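Local coordinates for protein ofchtiv-allosamidin (Ostrinia furnacalis, PDB 6JMB) that probably hydrolyses chitin, as a group IV insect chitinase of glycosyl hydrolase family 18, and binds the inhibitor allosamidin in its active-site cleft, at residues A[128-133]-A[169-174]; A[174-179]-A[231-236]; A[190-195]-A[224-229]; A[208-213]-A[306-311]. All blocks are in the same frame, centred on the assembly; numbering follows the deposited sequence.

How the interactions relate
Three of the contacts lie on loops and helices of the family 18 TIM barrel; the fourth joins a barrel loop to the hairpin of strands 300-304 and 309-314. Interactions 1 and 2 (centres about 12 Å apart) share Gln174 on helix 169-175. Interactions 2 and 3 (about 13 Å) use the end and start of helix 226-235. Interaction 4 adjoins interaction 3 (about 12 Å) through probable backbone bonds from Val226 N to Pro208 O and Asn227 N to Leu209 O. Along the chain interaction 1 ends at Gln174, where interaction 2 begins; both segments of interaction 3 fall between those of 2, and interaction 4 alternates with 2 and 3. Contacts thus run from pocket residues to outer helices and hairpin.

Interaction 1 (A[128-133]-A[169-174]); sequences PNRRDT and EEAAVQ
The two backbones come nearest at Asn129 and Gln174, whose CA atoms lie 6.3 Å apart where a loop meets helix 169-175. Asn129 ND2 donates to Gln174 O at 2.9 Å with an N-H...O angle of 159°; the acceptor lies in the Asn129 amide plane, and the donor sits on a lone pair of the carbonyl. In the family 18 TIM barrel this loop follows strand 120-124 and the pocket residues Asp124 and Glu126, so the bond ties a pocket loop to a neighbouring barrel helix. Arg130 crosses Gln174 at about a right angle, its CG 3.7 Å from Gln174 OE1, and its NH1 reaches Ala171 CB at 3.6 Å. Gln174 NE2 lies 4.3 Å above the guanidinium plane, offset toward the rim, and is fixed by a nearly straight bond (173°) to Glu170 O. Three waters bridge the segments: two donate to Gln174 OE1, one also donating to Asn129 O and the other accepting from Arg130 NE; the third accepts from Arg130 NH1 and donates to Ala171 O.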
loop_
_atom_site.group_PDB
_atom_site.type_symbol
_atom_site.label_atom_id
_atom_site.label_comp_id
_atom_site.label_asym_id
_atom_site.label_seq_id
_atom_site.Cartn_x
_atom_site.Cartn_y
_atom_site.Cartn_z
ATOM N N PRO A 128 10.439 5.247 -10.435
ATOM C CA PRO A 128 11.131 6.006 -11.483
ATOM C C PRO A 128 12.205 6.898 -10.880
ATOM O O PRO A 128 11.983 7.572 -9.866
ATOM C CB PRO A 128 10.006 6.827 -12.122
ATOM C CG PRO A 128 8.766 6.011 -11.868
ATOM C CD PRO A 128 8.976 5.396 -10.511
ATOM N N ASN A 129 13.394 6.862 -11.486
ATOM C CA ASN A 129 14.490 7.760 -11.113
ATOM C C ASN A 129 14.962 7.543 -9.675
ATOM O O ASN A 129 15.513 8.449 -9.041
ATOM C CB ASN A 129 14.123 9.223 -11.384
ATOM C CG ASN A 129 15.287 10.176 -11.197
ATOM O OD1 ASN A 129 16.431 9.854 -11.516
ATOM N ND2 ASN A 129 14.994 11.355 -10.655
ATOM N N ARG A 130 14.766 6.343 -9.132
ATOM C CA ARG A 130 15.249 6.035 -7.795
ATOM C C ARG A 130 15.788 4.614 -7.753
ATOM O O ARG A 130 15.612 3.827 -8.686
ATOM C CB ARG A 130 14.157 6.226 -6.737
ATOM C CG ARG A 130 13.656 7.656 -6.643
ATOM C CD ARG A 130 12.566 7.822 -5.617
ATOM N NE ARG A 130 13.033 7.494 -4.280
ATOM C CZ ARG A 130 12.224 7.300 -3.246
ATOM N NH1 ARG A 130 10.913 7.404 -3.401
ATOM N NH2 ARG A 130 12.727 6.999 -2.058
ATOM N N ARG A 131 16.451 4.296 -6.644
ATOM C CA ARG A 131 16.987 2.957 -6.381
ATOM C C ARG A 131 17.918 2.577 -7.530
ATOM O O ARG A 131 18.806 3.373 -7.878
ATOM C CB ARG A 131 15.848 1.995 -6.074
ATOM C CG ARG A 131 15.019 2.405 -4.870
ATOM C CD ARG A 131 13.837 1.466 -4.673
ATOM N NE ARG A 131 14.233 0.192 -4.077
ATOM C CZ ARG A 131 13.554 -0.946 -4.222
ATOM N NH1 ARG A 131 12.457 -0.982 -4.968
ATOM N NH2 ARG A 131 13.976 -2.052 -3.623
ATOM N N ASP A 132 17.764 1.401 -8.145
ATOM C CA ASP A 132 18.666 0.962 -9.202
ATOM C C ASP A 132 18.214 1.391 -10.594
ATOM O O ASP A 132 18.478 0.679 -11.570
ATOM C CB ASP A 132 18.934 -0.547 -9.120
ATOM C CG ASP A 132 17.676 -1.384 -9.227
ATOM O OD1 ASP A 132 16.577 -0.825 -9.090
ATOM O OD2 ASP A 132 17.789 -2.612 -9.444
ATOM N N THR A 133 17.563 2.552 -10.706
ATOM C CA THR A 133 17.222 3.114 -12.007
ATOM C C THR A 133 18.434 3.123 -12.930
ATOM O O THR A 133 19.568 3.363 -12.501
ATOM C CB THR A 133 16.693 4.544 -11.846
ATOM O OG1 THR A 133 16.551 5.137 -13.142
ATOM C CG2 THR A 133 17.650 5.405 -11.017
ATOM N N GLU A 169 6.057 14.834 -0.795
ATOM C CA GLU A 169 6.595 15.676 -1.858
ATOM C C GLU A 169 8.041 15.332 -2.213
ATOM O O GLU A 169 8.390 15.224 -3.393
ATOM C CB GLU A 169 6.462 17.148 -1.475
ATOM C CG GLU A 169 6.962 18.072 -2.558
ATOM C CD GLU A 169 6.654 19.527 -2.257
ATOM O OE1 GLU A 169 6.022 19.797 -1.213
ATOM O OE2 GLU A 169 7.041 20.393 -3.069
ATOM N N GLU A 170 8.912 15.183 -1.217
ATOM C CA GLU A 170 10.329 15.004 -1.551
ATOM C C GLU A 170 10.573 13.703 -2.296
ATOM O O GLU A 170 11.534 13.589 -3.068
ATOM C CB GLU A 170 11.204 15.099 -0.303
ATOM C CG GLU A 170 10.848 16.284 0.485
ATOM C CD GLU A 170 9.850 15.887 1.547
ATOM O OE1 GLU A 170 8.843 15.254 1.176
ATOM O OE2 GLU A 170 9.966 16.357 2.654
ATOM N N ALA A 171 9.714 12.712 -2.075
ATOM C CA ALA A 171 9.785 11.486 -2.865
ATOM C C ALA A 171 9.113 11.651 -4.227
ATOM O O ALA A 171 9.677 11.260 -5.260
ATOM C CB ALA A 171 9.148 10.320 -2.102
ATOM N N ALA A 172 7.921 12.246 -4.248
ATOM C CA ALA A 172 7.134 12.321 -5.471
ATOM C C ALA A 172 7.835 13.137 -6.551
ATOM O O ALA A 172 7.780 12.783 -7.733
ATOM C CB ALA A 172 5.748 12.901 -5.166
ATOM N N VAL A 173 8.504 14.230 -6.174
ATOM C CA VAL A 173 9.139 15.074 -7.181
ATOM C C VAL A 173 10.308 14.375 -7.861
ATOM O O VAL A 173 10.734 14.797 -8.944
ATOM C CB VAL A 173 9.571 16.448 -6.634
ATOM C CG1 VAL A 173 8.373 17.197 -6.062
ATOM C CG2 VAL A 173 10.691 16.286 -5.614
ATOM N N GLN A 174 10.855 13.327 -7.249
ATOM C CA GLN A 174 11.919 12.570 -7.890
ATOM C C GLN A 174 11.413 11.669 -9.001
ATOM O O GLN A 174 12.200 11.296 -9.876
ATOM C CB GLN A 174 12.648 11.699 -6.867
ATOM C CG GLN A 174 13.341 12.486 -5.778
ATOM C CD GLN A 174 14.009 11.578 -4.767
ATOM O OE1 GLN A 174 14.889 10.786 -5.113
ATOM N NE2 GLN A 174 13.582 11.671 -3.513
HETATM O O HOH W 1 16.279 10.652 -7.395
HETATM O O HOH W 2 9.480 8.465 -5.578
HETATM O O HOH W 3 15.766 8.535 -3.874
#

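Interaction 2 (A[174-179]-A[231-236]); sequences QSYDVP and QYWLSA
Val178, at the start of helix 178-184, packs against Trp233 and Ala236 at the end of helix 226-235, both outer helices of the TIM barrel. Its CB rests 3.6 Å from Ala236 O. From there CG1, anti to the backbone N (chi1 175°), meets both that oxygen and Trp233 CE3, the latter at 3.7 Å. CG2 touches Ala236 CB and lies over one face of the indole, 4.1 Å from the centroid of the six-membered ring and 29° off its normal, a CH-pi contact. Pro179 CD adds a further approach to Ala236 O, at 3.5 Å. At the indole edge Trp233 CH2 touches Tyr176 CD2 at 3.6 Å, the two ring planes being turned 53° from each other. Both polar ends are held outside the contact: Trp233 NE1 by Ala167 O, and Tyr176 OH by Ser166 N. An alanine in place of Trp233 would probably open a gap beside Val178 and Tyr176 and leave Ala167 O without its indole donor. Asp177 occupies the N-cap position of helix 178-184. A single water spans the segments, donating to Tyr176 O at 2.8 Å and lying 2.7 Å from Tyr232 OH.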
loop_
_atom_site.group_PDB
_atom_site.type_symbol
_atom_site.label_atom_id
_atom_site.label_comp_id
_atom_site.label_asym_id
_atom_site.label_seq_id
_atom_site.Cartn_x
_atom_site.Cartn_y
_atom_site.Cartn_z
ATOM N N GLN A 174 10.855 13.327 -7.249
ATOM C CA GLN A 174 11.919 12.570 -7.890
ATOM C C GLN A 174 11.413 11.669 -9.001
ATOM O O GLN A 174 12.200 11.296 -9.876
ATOM C CB GLN A 174 12.648 11.699 -6.867
ATOM C CG GLN A 174 13.341 12.486 -5.778
ATOM C CD GLN A 174 14.009 11.578 -4.767
ATOM O OE1 GLN A 174 14.889 10.786 -5.113
ATOM N NE2 GLN A 174 13.582 11.671 -3.513
ATOM N N SER A 175 10.124 11.315 -8.999
ATOM C CA SER A 175 9.642 10.228 -9.839
ATOM C C SER A 175 8.560 10.610 -10.838
ATOM O O SER A 175 8.432 9.925 -11.856
ATOM C CB SER A 175 9.073 9.089 -8.977
ATOM O OG SER A 175 10.086 8.470 -8.197
ATOM N N TYR A 176 7.751 11.641 -10.572
ATOM C CA TYR A 176 6.490 11.790 -11.284
ATOM C C TYR A 176 6.257 13.206 -11.772
ATOM O O TYR A 176 6.556 14.182 -11.080
ATOM C CB TYR A 176 5.290 11.443 -10.396
ATOM C CG TYR A 176 5.443 10.169 -9.606
ATOM C CD1 TYR A 176 5.499 8.929 -10.244
ATOM C CD2 TYR A 176 5.530 10.201 -8.227
ATOM C CE1 TYR A 176 5.639 7.755 -9.512
ATOM C CE2 TYR A 176 5.670 9.039 -7.485
ATOM C CZ TYR A 176 5.728 7.824 -8.131
ATOM O OH TYR A 176 5.869 6.678 -7.389
ATOM N N ASP A 177 5.667 13.300 -12.952
ATOM C CA ASP A 177 4.956 14.496 -13.363
ATOM C C ASP A 177 3.482 14.248 -13.060
ATOM O O ASP A 177 2.829 13.453 -13.744
ATOM C CB ASP A 177 5.173 14.771 -14.842
ATOM C CG ASP A 177 4.387 15.956 -15.305
ATOM O OD1 ASP A 177 4.846 17.083 -15.046
ATOM O OD2 ASP A 177 3.297 15.757 -15.872
ATOM N N VAL A 178 2.971 14.899 -12.008
ATOM C CA VAL A 178 1.649 14.538 -11.484
ATOM C C VAL A 178 0.526 14.701 -12.499
ATOM O O VAL A 178 -0.287 13.771 -12.641
ATOM C CB VAL A 178 1.387 15.250 -10.140
ATOM C CG1 VAL A 178 -0.033 14.979 -9.654
ATOM C CG2 VAL A 178 2.407 14.810 -9.091
ATOM N N PRO A 179 0.408 15.815 -13.227
ATOM C CA PRO A 179 -0.715 15.930 -14.172
ATOM C C PRO A 179 -0.715 14.867 -15.254
ATOM O O PRO A 179 -1.789 14.367 -15.617
ATOM C CB PRO A 179 -0.560 17.349 -14.739
ATOM C CG PRO A 179 0.225 18.089 -13.689
ATOM C CD PRO A 179 1.171 17.073 -13.127
ATOM N N GLN A 231 -2.053 16.662 0.604
ATOM C CA GLN A 231 -2.129 18.037 0.133
ATOM C C GLN A 231 -1.131 18.297 -0.988
ATOM O O GLN A 231 -1.431 19.077 -1.899
ATOM C CB GLN A 231 -1.961 19.017 1.295
ATOM C CG GLN A 231 -3.056 18.903 2.359
ATOM C CD GLN A 231 -4.452 19.018 1.781
ATOM O OE1 GLN A 231 -4.745 19.940 1.019
ATOM N NE2 GLN A 231 -5.324 18.074 2.133
ATOM N N TYR A 232 0.035 17.640 -0.964
ATOM C CA TYR A 232 0.954 17.773 -2.094
ATOM C C TYR A 232 0.311 17.269 -3.384
ATOM O O TYR A 232 0.310 17.967 -4.407
ATOM C CB TYR A 232 2.287 17.048 -1.857
ATOM C CG TYR A 232 3.040 17.017 -3.168
ATOM C CD1 TYR A 232 3.606 18.178 -3.676
ATOM C CD2 TYR A 232 3.094 15.865 -3.945
ATOM C CE1 TYR A 232 4.239 18.189 -4.901
ATOM C CE2 TYR A 232 3.729 15.866 -5.178
ATOM C CZ TYR A 232 4.293 17.035 -5.646
ATOM O OH TYR A 232 4.915 17.045 -6.871
ATOM N N TRP A 233 -0.240 16.052 -3.357
ATOM C CA TRP A 233 -0.792 15.468 -4.574
ATOM C C TRP A 233 -1.963 16.285 -5.099
ATOM O O TRP A 233 -2.079 16.503 -6.311
ATOM C CB TRP A 233 -1.146 13.992 -4.359
ATOM C CG TRP A 233 0.083 13.135 -4.448
ATOM C CD1 TRP A 233 0.956 12.834 -3.440
ATOM C CD2 TRP A 233 0.608 12.515 -5.631
ATOM N NE1 TRP A 233 1.987 12.053 -3.921
ATOM C CE2 TRP A 233 1.791 11.842 -5.261
ATOM C CE3 TRP A 233 0.182 12.454 -6.964
ATOM C CZ2 TRP A 233 2.555 11.128 -6.174
ATOM C CZ3 TRP A 233 0.944 11.741 -7.873
ATOM C CH2 TRP A 233 2.114 11.082 -7.473
ATOM N N LEU A 234 -2.824 16.782 -4.205
ATOM C CA LEU A 234 -3.909 17.656 -4.640
ATOM C C LEU A 234 -3.359 18.933 -5.263
ATOM O O LEU A 234 -3.806 19.362 -6.335
ATOM C CB LEU A 234 -4.821 17.991 -3.458
ATOM C CG LEU A 234 -5.653 16.846 -2.884
ATOM C CD1 LEU A 234 -6.348 17.292 -1.597
ATOM C CD2 LEU A 234 -6.672 16.352 -3.893
ATOM N N SER A 235 -2.363 19.540 -4.616
ATOM C CA SER A 235 -1.832 20.813 -5.095
ATOM C C SER A 235 -1.062 20.665 -6.400
ATOM O O SER A 235 -0.954 21.636 -7.160
ATOM C CB SER A 235 -0.938 21.447 -4.028
ATOM O OG SER A 235 0.321 20.801 -3.953
ATOM N N ALA A 236 -0.534 19.477 -6.682
ATOM C CA ALA A 236 0.266 19.238 -7.873
ATOM C C ALA A 236 -0.562 18.786 -9.068
ATOM O O ALA A 236 0.005 18.547 -10.141
ATOM C CB ALA A 236 1.370 18.220 -7.576
HETATM O O HOH W 4 6.206 16.048 -9.040
#

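Interaction 3 (A[190-195]-A[224-229]). With AMI (allosamizoline), chain C.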
loop_
_atom_site.group_PDB
_atom_site.type_symbol
_atom_site.label_atom_id
_atom_site.label_comp_id
_atom_site.label_asym_id
_atom_site.label_seq_id
_atom_site.Cartn_x
_atom_site.Cartn_y
_atom_site.Cartn_z
ATOM N N VAL A 190 -2.137 6.605 -3.513
ATOM C CA VAL A 190 -0.991 7.240 -2.870
ATOM C C VAL A 190 -0.608 6.418 -1.647
ATOM O O VAL A 190 -1.442 6.160 -0.773
ATOM C CB VAL A 190 -1.299 8.696 -2.495
ATOM C CG1 VAL A 190 -0.056 9.376 -1.956
ATOM C CG2 VAL A 190 -1.837 9.456 -3.704
ATOM N N MET A 191 0.651 5.993 -1.587
ATOM C CA MET A 191 1.107 5.082 -0.532
ATOM C C MET A 191 1.487 5.878 0.718
ATOM O O MET A 191 2.658 6.038 1.075
ATOM C CB MET A 191 2.253 4.213 -1.031
ATOM C CG MET A 191 1.828 3.232 -2.110
ATOM S SD MET A 191 3.125 2.050 -2.544
ATOM C CE MET A 191 4.185 3.076 -3.560
ATOM N N THR A 192 0.446 6.365 1.400
ATOM C CA THR A 192 0.580 7.211 2.589
ATOM C C THR A 192 0.861 6.379 3.846
ATOM O O THR A 192 0.091 6.337 4.806
ATOM C CB THR A 192 -0.638 8.123 2.729
ATOM O OG1 THR A 192 -1.822 7.432 2.297
ATOM C CG2 THR A 192 -0.465 9.384 1.883
ATOM N N TYR A 193 2.009 5.711 3.814
ATOM C CA TYR A 193 2.531 4.913 4.917
ATOM C C TYR A 193 4.013 4.706 4.631
ATOM O O TYR A 193 4.552 5.263 3.672
ATOM C CB TYR A 193 1.751 3.601 5.101
ATOM C CG TYR A 193 1.322 2.946 3.807
ATOM C CD1 TYR A 193 2.248 2.334 2.972
ATOM C CD2 TYR A 193 -0.008 2.949 3.416
ATOM C CE1 TYR A 193 1.856 1.731 1.786
ATOM C CE2 TYR A 193 -0.408 2.345 2.238
ATOM C CZ TYR A 193 0.530 1.751 1.430
ATOM O OH TYR A 193 0.135 1.160 0.251
ATOM N N ASP A 194 4.682 3.916 5.477
ATOM C CA ASP A 194 6.146 3.830 5.440
ATOM C C ASP A 194 6.785 5.207 5.597
ATOM O O ASP A 194 7.887 5.461 5.096
ATOM C CB ASP A 194 6.661 3.131 4.179
ATOM C CG ASP A 194 6.044 1.774 3.979
ATOM O OD1 ASP A 194 5.891 1.042 4.976
ATOM O OD2 ASP A 194 5.714 1.440 2.822
ATOM N N MET A 195 6.088 6.099 6.300
ATOM C CA MET A 195 6.607 7.445 6.514
ATOM C C MET A 195 7.871 7.404 7.350
ATOM O O MET A 195 8.805 8.187 7.122
ATOM C CB MET A 195 5.539 8.281 7.211
ATOM C CG MET A 195 4.291 8.474 6.378
ATOM S SD MET A 195 4.561 9.742 5.133
ATOM C CE MET A 195 3.048 9.622 4.179
ATOM N N TYR A 224 7.196 14.119 7.073
ATOM C CA TYR A 224 6.616 12.964 6.387
ATOM C C TYR A 224 5.345 12.557 7.120
ATOM O O TYR A 224 5.395 11.817 8.106
ATOM C CB TYR A 224 7.604 11.807 6.350
ATOM C CG TYR A 224 8.902 12.057 5.606
ATOM C CD1 TYR A 224 9.063 13.142 4.756
ATOM C CD2 TYR A 224 9.973 11.184 5.765
ATOM C CE1 TYR A 224 10.261 13.348 4.076
ATOM C CE2 TYR A 224 11.166 11.382 5.099
ATOM C CZ TYR A 224 11.303 12.465 4.258
ATOM O OH TYR A 224 12.496 12.662 3.596
ATOM N N ASN A 225 4.198 13.045 6.651
ATOM C CA ASN A 225 2.926 12.636 7.228
ATOM C C ASN A 225 1.849 12.607 6.146
ATOM O O ASN A 225 2.038 13.092 5.025
ATOM C CB ASN A 225 2.558 13.454 8.481
ATOM C CG ASN A 225 2.472 14.951 8.216
ATOM O OD1 ASN A 225 1.774 15.396 7.308
ATOM N ND2 ASN A 225 3.173 15.736 9.034
ATOM N N VAL A 226 0.721 11.986 6.492
ATOM C CA VAL A 226 -0.341 11.736 5.520
ATOM C C VAL A 226 -0.908 13.049 4.993
ATOM O O VAL A 226 -1.127 13.209 3.786
ATOM C CB VAL A 226 -1.435 10.852 6.146
ATOM C CG1 VAL A 226 -2.614 10.696 5.190
ATOM C CG2 VAL A 226 -0.859 9.493 6.536
ATOM N N ASN A 227 -1.169 14.001 5.888
ATOM C CA ASN A 227 -1.740 15.276 5.463
ATOM C C ASN A 227 -0.828 15.992 4.468
ATOM O O ASN A 227 -1.292 16.494 3.434
ATOM C CB ASN A 227 -2.025 16.151 6.686
ATOM C CG ASN A 227 -2.480 17.545 6.317
ATOM O OD1 ASN A 227 -3.514 17.737 5.675
ATOM N ND2 ASN A 227 -1.711 18.538 6.747
ATOM N N ASN A 228 0.477 16.038 4.751
ATOM C CA ASN A 228 1.383 16.714 3.827
ATOM C C ASN A 228 1.390 16.032 2.465
ATOM O O ASN A 228 1.399 16.704 1.427
ATOM C CB ASN A 228 2.795 16.776 4.406
ATOM C CG ASN A 228 2.950 17.856 5.459
ATOM O OD1 ASN A 228 2.164 18.805 5.521
ATOM N ND2 ASN A 228 3.963 17.713 6.294
ATOM N N ALA A 229 1.349 14.697 2.450
ATOM C CA ALA A 229 1.381 13.966 1.188
ATOM C C ALA A 229 0.105 14.186 0.390
ATOM O O ALA A 229 0.155 14.455 -0.815
ATOM C CB ALA A 229 1.591 12.475 1.453
HETATM C C1 AMI C . 3.961 -1.194 -0.620
HETATM C C2 AMI C . 4.603 -1.833 -1.916
HETATM C C3 AMI C . 4.856 -3.208 -1.544
HETATM C C4 AMI C . 5.161 -3.154 0.009
HETATM C C5 AMI C . 4.078 -2.297 0.467
HETATM C C6 AMI C . 4.325 -1.694 1.898
HETATM C C7 AMI C . 2.507 -1.240 -2.296
HETATM C C8 AMI C . 1.211 -1.243 -4.486
HETATM C C9 AMI C . 0.068 -0.477 -2.324
HETATM N N2 AMI C . 3.706 -1.702 -2.858
HETATM N N7 AMI C . 1.267 -0.988 -3.041
HETATM O O3 AMI C . 5.920 -3.755 -2.321
HETATM O O4 AMI C . 5.043 -4.396 0.689
HETATM O O6 AMI C . 5.576 -1.038 1.899
HETATM O O7 AMI C . 2.567 -1.007 -0.954
#
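Thr192 and Met195 pack against Tyr224, Val226 and Ala229 in a buried, largely apolar contact behind the ligand pocket, joining the loop after barrel strand 187-190 to the start of helix 226-235 in the TIM barrel. The evidence is in the closest pairs: Thr192 CG2 reaches Ala229 CB at 3.7 Å, and Thr192 CB lies near both methyls of Val226, the two side chains crossing at about a right angle. Thr192 OG1 is satisfied by Gly246 O of the next strand. Met195 bends at chi2 (-78°), which places SD 3.9 Å from Tyr224 CB and 3.7 Å from Asn225 N; its CE then lies near the first turn of the helix. Tyr224 points its ring edge at Met195 O, CD2 approaching it to 3.5 Å. The helix itself starts with Asn225 as N-cap: OD1 accepts from Asn228 N at 2.9 Å, the donor nearly along the C=O axis. Inverse gamma turns centred on Met191 and Thr192 carry the loop past the inhibitor. Met191, Tyr193 and Asp194 line the allosamizoline site, and Asp194 OD1 is held by a salt bridge to Arg252 and a hydrogen bond to Tyr250. Tyr193 OH makes a weak bond of 3.5 Å to ligand O7, whereas ligand O6 donates to Asp194 OD2 at 2.6 Å.

Interaction 4 (A[208-213]-A[306-311]); sequences PLFISE and LAKVPY
Ala307 O accepts from Leu209 N at 2.9 Å (N-H...O angle 154°), the donor lying in the carbonyl plane on a lone pair. The buried Phe210 N has no hydrogen-bond partner in the model. Ala307 CB packs on Pro208 CB at 3.6 Å and on Ser212 OG. Phe210 CG stands anti to the carbonyl carbon (chi1 -54°), and the ring turns its edge across: CD2 lies 3.9 Å from Lys308 CG, with Leu306 O in the ring plane. An alanine in place of Phe210 would take the ring edge from Leu306 O, though not CB, and would probably leave Lys308 CG without its aromatic neighbour. Ile211 and Leu306 run side by side, CG2 of the first 4.2 Å from CB of the second. A water donates to Glu213 OE2 at 2.6 Å and accepts from Tyr311 OH at 2.8 Å. Residues 306-308 lie in the turn between strands 300-304 and 309-314, where Lys308 and Val309 face Asp304 in a G1 beta bulge. This hairpin falls between barrel strands 243-256 and 341-345, consistent with the alpha+beta insertion of many family 18 chitinases, here joined to a barrel loop. Leu209 and Phe210 both touch Tyr333 of helix 324-336, and respectively Val226 and Asn227 of helix 226-235.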
loop_
_atom_site.group_PDB
_atom_site.type_symbol
_atom_site.label_atom_id
_atom_site.label_comp_id
_atom_site.label_asym_id
_atom_site.label_seq_id
_atom_site.Cartn_x
_atom_site.Cartn_y
_atom_site.Cartn_z
ATOM N N PRO A 208 1.643 8.668 10.392
ATOM C CA PRO A 208 1.071 9.772 11.170
ATOM C C PRO A 208 0.230 10.660 10.266
ATOM O O PRO A 208 0.603 10.935 9.125
ATOM C CB PRO A 208 2.309 10.522 11.670
ATOM C CG PRO A 208 3.333 10.291 10.594
ATOM C CD PRO A 208 3.054 8.913 10.025
ATOM N N LEU A 209 -0.917 11.107 10.782
ATOM C CA LEU A 209 -1.775 11.988 10.000
ATOM C C LEU A 209 -1.194 13.394 9.924
ATOM O O LEU A 209 -1.162 14.007 8.849
ATOM C CB LEU A 209 -3.174 12.012 10.618
ATOM C CG LEU A 209 -4.364 12.489 9.791
ATOM C CD1 LEU A 209 -4.347 11.874 8.401
ATOM C CD2 LEU A 209 -5.648 12.118 10.525
ATOM N N PHE A 210 -0.717 13.912 11.050
ATOM C CA PHE A 210 -0.200 15.274 11.140
ATOM C C PHE A 210 1.180 15.206 11.789
ATOM O O PHE A 210 1.806 14.142 11.872
ATOM C CB PHE A 210 -1.168 16.157 11.943
ATOM C CG PHE A 210 -2.576 16.145 11.428
ATOM C CD1 PHE A 210 -2.893 16.763 10.225
ATOM C CD2 PHE A 210 -3.589 15.535 12.152
ATOM C CE1 PHE A 210 -4.196 16.761 9.750
ATOM C CE2 PHE A 210 -4.897 15.537 11.687
ATOM C CZ PHE A 210 -5.200 16.147 10.483
ATOM N N ILE A 211 1.664 16.352 12.278
ATOM C CA ILE A 211 2.908 16.424 13.045
ATOM C C ILE A 211 2.884 15.398 14.176
ATOM O O ILE A 211 1.820 15.089 14.725
ATOM C CB ILE A 211 3.145 17.855 13.569
ATOM C CG1 ILE A 211 4.571 18.026 14.089
ATOM C CG2 ILE A 211 2.125 18.221 14.656
ATOM C CD1 ILE A 211 4.955 19.494 14.283
ATOM N N SER A 212 4.049 14.848 14.509
ATOM C CA SER A 212 4.206 13.839 15.546
ATOM C C SER A 212 4.915 14.419 16.764
ATOM O O SER A 212 5.636 15.420 16.676
ATOM C CB SER A 212 5.031 12.655 15.030
ATOM O OG SER A 212 4.409 12.052 13.904
ATOM N N GLU A 213 4.712 13.763 17.907
ATOM C CA GLU A 213 5.464 14.103 19.109
ATOM C C GLU A 213 6.956 14.072 18.809
ATOM O O GLU A 213 7.455 13.155 18.149
ATOM C CB GLU A 213 5.155 13.097 20.224
ATOM C CG GLU A 213 3.778 13.259 20.845
ATOM C CD GLU A 213 3.425 12.136 21.809
ATOM O OE1 GLU A 213 4.319 11.356 22.189
ATOM O OE2 GLU A 213 2.245 12.028 22.196
ATOM N N LEU A 306 -1.012 14.313 18.641
ATOM C CA LEU A 306 -0.693 15.206 17.539
ATOM C C LEU A 306 -0.865 14.485 16.205
ATOM O O LEU A 306 -1.525 14.998 15.292
ATOM C CB LEU A 306 0.741 15.722 17.690
ATOM C CG LEU A 306 1.050 16.504 18.969
ATOM C CD1 LEU A 306 2.523 16.874 19.032
ATOM C CD2 LEU A 306 0.184 17.747 19.034
ATOM N N ALA A 307 -0.313 13.272 16.105
ATOM C CA ALA A 307 -0.315 12.504 14.865
ATOM C C ALA A 307 -1.567 11.657 14.680
ATOM O O ALA A 307 -1.819 11.184 13.564
ATOM C CB ALA A 307 0.920 11.601 14.811
ATOM N N LYS A 308 -2.347 11.449 15.743
ATOM C CA LYS A 308 -3.609 10.695 15.701
ATOM C C LYS A 308 -3.387 9.205 15.435
ATOM O O LYS A 308 -4.171 8.564 14.734
ATOM C CB LYS A 308 -4.641 11.287 14.732
ATOM C CG LYS A 308 -4.728 12.810 14.753
ATOM C CD LYS A 308 -5.124 13.332 16.122
ATOM C CE LYS A 308 -5.144 14.849 16.109
ATOM N NZ LYS A 308 -5.512 15.402 17.448
ATOM N N VAL A 309 -2.321 8.647 16.007
ATOM C CA VAL A 309 -2.002 7.226 15.829
ATOM C C VAL A 309 -1.489 6.661 17.136
ATOM O O VAL A 309 -0.913 7.371 17.970
ATOM C CB VAL A 309 -0.935 7.006 14.733
ATOM C CG1 VAL A 309 -1.519 7.270 13.354
ATOM C CG2 VAL A 309 0.292 7.866 14.995
ATOM N N PRO A 310 -1.675 5.357 17.333
ATOM C CA PRO A 310 -1.166 4.703 18.539
ATOM C C PRO A 310 0.253 4.189 18.345
ATOM O O PRO A 310 0.733 3.966 17.232
ATOM C CB PRO A 310 -2.115 3.508 18.686
ATOM C CG PRO A 310 -2.364 3.108 17.256
ATOM C CD PRO A 310 -2.447 4.423 16.491
ATOM N N TYR A 311 0.917 3.982 19.473
ATOM C CA TYR A 311 2.190 3.283 19.489
ATOM C C TYR A 311 2.272 2.516 20.797
ATOM O O TYR A 311 1.521 2.784 21.738
ATOM C CB TYR A 311 3.378 4.242 19.306
ATOM C CG TYR A 311 3.505 5.297 20.384
ATOM C CD1 TYR A 311 2.701 6.431 20.379
ATOM C CD2 TYR A 311 4.431 5.158 21.411
ATOM C CE1 TYR A 311 2.815 7.397 21.368
ATOM C CE2 TYR A 311 4.550 6.119 22.400
ATOM C CZ TYR A 311 3.743 7.228 22.373
ATOM O OH TYR A 311 3.868 8.184 23.366
HETATM O O HOH W 5 1.628 9.829 23.436
#